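Local coordinates for protein DyP (Bjerkandera adusta, PDB 3VXJ) that binds heme b and probably uses peroxide to oxidise dyes and phenols, as a dye-decolorizing peroxidase, at residues 190-195 and 321-326. Residues are numbered along the deposited sequence; the frame is centred on the assembly and turned at random.
With 3DM (2,6-dimethoxyphenol), chain D.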
ATOM      1  N   ALA A 190     -13.773   9.026   1.021  1.00 16.33           N
ATOM      2  CA  ALA A 190     -14.784   8.213   0.346  1.00 17.02           C
ATOM      3  C   ALA A 190     -15.439   7.282   1.352  1.00 17.05           C
ATOM      4  O   ALA A 190     -14.760   6.648   2.162  1.00 17.82           O
ATOM      5  CB  ALA A 190     -14.172   7.418  -0.797  1.00 16.51           C
ATOM      6  N   VAL A 191     -16.765   7.230   1.313  1.00 17.23           N
ATOM      7  CA  VAL A 191     -17.530   6.298   2.123  1.00 16.95           C
ATOM      8  C   VAL A 191     -18.049   5.232   1.166  1.00 16.23           C
ATOM      9  O   VAL A 191     -18.738   5.545   0.193  1.00 17.09           O
ATOM     10  CB  VAL A 191     -18.680   6.999   2.879  1.00 18.22           C
ATOM     11  CG1 VAL A 191     -19.535   5.988   3.607  1.00 18.75           C
ATOM     12  CG2 VAL A 191     -18.119   8.027   3.864  1.00 19.27           C
ATOM     13  N   VAL A 192     -17.666   3.983   1.420  1.00 14.67           N
ATOM     14  CA  VAL A 192     -17.992   2.870   0.533  1.00 13.91           C
ATOM     15  C   VAL A 192     -18.689   1.752   1.303  1.00 13.06           C
ATOM     16  O   VAL A 192     -18.506   1.636   2.521  1.00 12.49           O
ATOM     17  CB  VAL A 192     -16.719   2.307  -0.172  1.00 13.63           C
ATOM     18  CG1 VAL A 192     -16.023   3.394  -0.989  1.00 15.25           C
ATOM     19  CG2 VAL A 192     -15.760   1.661   0.839  1.00 13.62           C
ATOM     20  N   PRO A 193     -19.485   0.919   0.603  1.00 12.61           N
ATOM     21  CA  PRO A 193     -20.032  -0.257   1.277  1.00 12.44           C
ATOM     22  C   PRO A 193     -18.897  -1.187   1.720  1.00 11.57           C
ATOM     23  O   PRO A 193     -17.839  -1.226   1.076  1.00 11.02           O
ATOM     24  CB  PRO A 193     -20.892  -0.942   0.207  1.00 12.92           C
ATOM     25  CG  PRO A 193     -20.710  -0.218  -1.035  1.00 14.40           C
ATOM     26  CD  PRO A 193     -19.862   0.993  -0.819  1.00 12.65           C
ATOM     27  N   PRO A 194     -19.098  -1.932   2.819  1.00 11.24           N
ATOM     28  CA  PRO A 194     -17.982  -2.684   3.392  1.00 10.71           C
ATOM     29  C   PRO A 194     -17.382  -3.738   2.465  1.00  9.85           C
ATOM     30  O   PRO A 194     -16.197  -4.036   2.578  1.00  9.03           O
ATOM     31  CB  PRO A 194     -18.586  -3.332   4.645  1.00 11.13           C
ATOM     32  CG  PRO A 194     -20.065  -3.278   4.455  1.00 12.42           C
ATOM     33  CD  PRO A 194     -20.331  -2.075   3.612  1.00 11.93           C
ATOM     34  N   GLY A 195     -18.182  -4.250   1.535  1.00  9.63           N
ATOM     35  CA  GLY A 195     -17.738  -5.267   0.581  1.00  9.43           C
ATOM     36  C   GLY A 195     -16.750  -4.810  -0.476  1.00  9.01           C
ATOM     37  O   GLY A 195     -16.275  -5.621  -1.254  1.00  9.42           O
ATOM     38  N   PRO A 321     -18.506  10.090  -7.535  1.00 14.94           N
ATOM     39  CA  PRO A 321     -18.106   9.027  -6.613  1.00 15.04           C
ATOM     40  C   PRO A 321     -18.284   7.649  -7.245  1.00 14.49           C
ATOM     41  O   PRO A 321     -19.280   7.392  -7.929  1.00 14.90           O
ATOM     42  CB  PRO A 321     -19.058   9.206  -5.424  1.00 15.66           C
ATOM     43  CG  PRO A 321     -19.518  10.624  -5.513  1.00 16.85           C
ATOM     44  CD  PRO A 321     -19.588  10.923  -6.976  1.00 15.69           C
ATOM     45  N   VAL A 322     -17.283   6.798  -7.064  1.00 13.32           N
ATOM     46  CA  VAL A 322     -17.305   5.428  -7.560  1.00 12.86           C
ATOM     47  C   VAL A 322     -16.770   4.575  -6.416  1.00 12.04           C
ATOM     48  O   VAL A 322     -15.670   4.835  -5.923  1.00 12.03           O
ATOM     49  CB  VAL A 322     -16.408   5.271  -8.834  1.00 12.53           C
ATOM     50  CG1 VAL A 322     -16.323   3.800  -9.290  1.00 12.62           C
ATOM     51  CG2 VAL A 322     -16.891   6.167  -9.982  1.00 13.94           C
ATOM     52  N   ASP A 323     -17.539   3.578  -5.982  1.00 11.79           N
ATOM     53  CA  ASP A 323     -17.141   2.723  -4.857  1.00 11.28           C
ATOM     54  C   ASP A 323     -16.002   1.779  -5.228  1.00 10.29           C
ATOM     55  O   ASP A 323     -15.182   1.441  -4.388  1.00 10.39           O
ATOM     56  CB  ASP A 323     -18.304   1.825  -4.397  1.00 12.18           C
ATOM     57  CG  ASP A 323     -19.485   2.591  -3.849  1.00 14.85           C
ATOM     58  OD1 ASP A 323     -19.313   3.735  -3.378  1.00 16.78           O
ATOM     59  OD2 ASP A 323     -20.596   2.007  -3.857  1.00 16.97           O
ATOM     60  N   THR A 324     -15.981   1.371  -6.494  1.00  9.48           N
ATOM     61  CA  THR A 324     -15.418   0.086  -6.909  1.00  9.01           C
ATOM     62  C   THR A 324     -13.916  -0.062  -6.729  1.00  8.28           C
ATOM     63  O   THR A 324     -13.437  -1.162  -6.442  1.00  7.91           O
ATOM     64  CB  THR A 324     -15.777  -0.185  -8.385  1.00  9.23           C
ATOM     65  OG1 THR A 324     -17.168   0.100  -8.580  1.00 10.60           O
ATOM     66  CG2 THR A 324     -15.518  -1.635  -8.779  1.00 10.19           C
ATOM     67  N   PHE A 325     -13.182   1.037  -6.890  1.00  7.97           N
ATOM     68  CA  PHE A 325     -11.725   0.975  -7.008  1.00  7.86           C
ATOM     69  C   PHE A 325     -10.967   1.504  -5.807  1.00  7.89           C
ATOM     70  O   PHE A 325      -9.754   1.713  -5.887  1.00  8.38           O
ATOM     71  CB  PHE A 325     -11.268   1.638  -8.312  1.00  8.29           C
ATOM     72  CG  PHE A 325     -12.111   1.263  -9.491  1.00  8.59           C
ATOM     73  CD1 PHE A 325     -12.081  -0.032  -9.998  1.00  8.56           C
ATOM     74  CD2 PHE A 325     -12.960   2.200 -10.075  1.00  9.30           C
ATOM     75  CE1 PHE A 325     -12.889  -0.397 -11.082  1.00 10.73           C
ATOM     76  CE2 PHE A 325     -13.765   1.849 -11.160  1.00 10.24           C
ATOM     77  CZ  PHE A 325     -13.731   0.550 -11.665  1.00 10.65           C
ATOM     78  N   HIS A 326     -11.669   1.692  -4.693  1.00  8.19           N
ATOM     79  CA  HIS A 326     -11.026   2.088  -3.449  1.00  8.39           C
ATOM     80  C   HIS A 326     -10.419   0.887  -2.742  1.00  8.15           C
ATOM     81  O   HIS A 326     -10.910  -0.233  -2.870  1.00  9.11           O
ATOM     82  CB  HIS A 326     -12.015   2.821  -2.546  1.00  9.00           C
ATOM     83  CG  HIS A 326     -12.483   4.123  -3.116  1.00  9.24           C
ATOM     84  ND1 HIS A 326     -11.685   5.246  -3.171  1.00  9.86           N
ATOM     85  CD2 HIS A 326     -13.663   4.479  -3.682  1.00 11.34           C
ATOM     86  CE1 HIS A 326     -12.352   6.236  -3.735  1.00 10.64           C
ATOM     87  NE2 HIS A 326     -13.552   5.796  -4.066  1.00 11.02           N
TER
HETATM   88  O1  3DM D 503     -12.383   9.476  -3.482  1.00 14.23           O
HETATM   89  C1  3DM D 503     -13.257  10.153  -4.305  1.00 14.97           C
HETATM   90  C2  3DM D 503     -13.787   9.554  -5.454  1.00 14.99           C
HETATM   91  O2  3DM D 503     -13.415   8.270  -5.761  1.00 15.74           O
HETATM   92  C7  3DM D 503     -13.648   7.810  -7.102  1.00 16.76           C
HETATM   93  C3  3DM D 503     -14.681  10.285  -6.249  1.00 15.64           C
HETATM   94  C4  3DM D 503     -15.017  11.601  -5.916  1.00 14.79           C
HETATM   95  C5  3DM D 503     -14.494  12.191  -4.770  1.00 14.99           C
HETATM   96  C6  3DM D 503     -13.611  11.465  -3.970  1.00 14.47           C
HETATM   97  O3  3DM D 503     -13.059  11.992  -2.836  1.00 15.06           O
HETATM   98  C8  3DM D 503     -13.159  13.429  -2.653  1.00 14.85           C
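Asp323 and His326 carry this contact, meeting Pro193, Val192 and Ala190, while Pro321 and Val322 come first, both beside the bound 2,6-dimethoxyphenol, with Pro321 CA 3.7 Å from its ring atom C3. Asp323 comes next. Its CG stands anti to the carbonyl carbon (chi1 -64°), beside the backbone N; the side chains of Asp323 and Pro193 cross at about a right angle, and Asp323 OD2 lies 3.3 Å from Pro193 CD. A type I turn from Asp323 to His326 follows, and at its end the imidazole meets Ala190 and Val192. Ala190 CB sits over one face of that ring, a CH-pi contact 3.8 Å from the centroid, and Val192 CG1 approaches obliquely, 3.7 Å from His326 CD2. At the ring's edge, near its plane, His326 NE2 comes within 3.0 Å of ligand O2. An alanine at His326 would remove the ring, and would probably open a gap beside Ala190 CB and Val192 CG1 and leave ligand O2 without its NE2 neighbour. Asn313, a heme-binding residue that touches the imidazole, also hydrogen-bonds the ligand. Strand 191-192 pairs in parallel with 177-178, and the loop 321-326 runs between helix 308-312 and strand 328-334, with the His326 side chain about 6 Å from the heme.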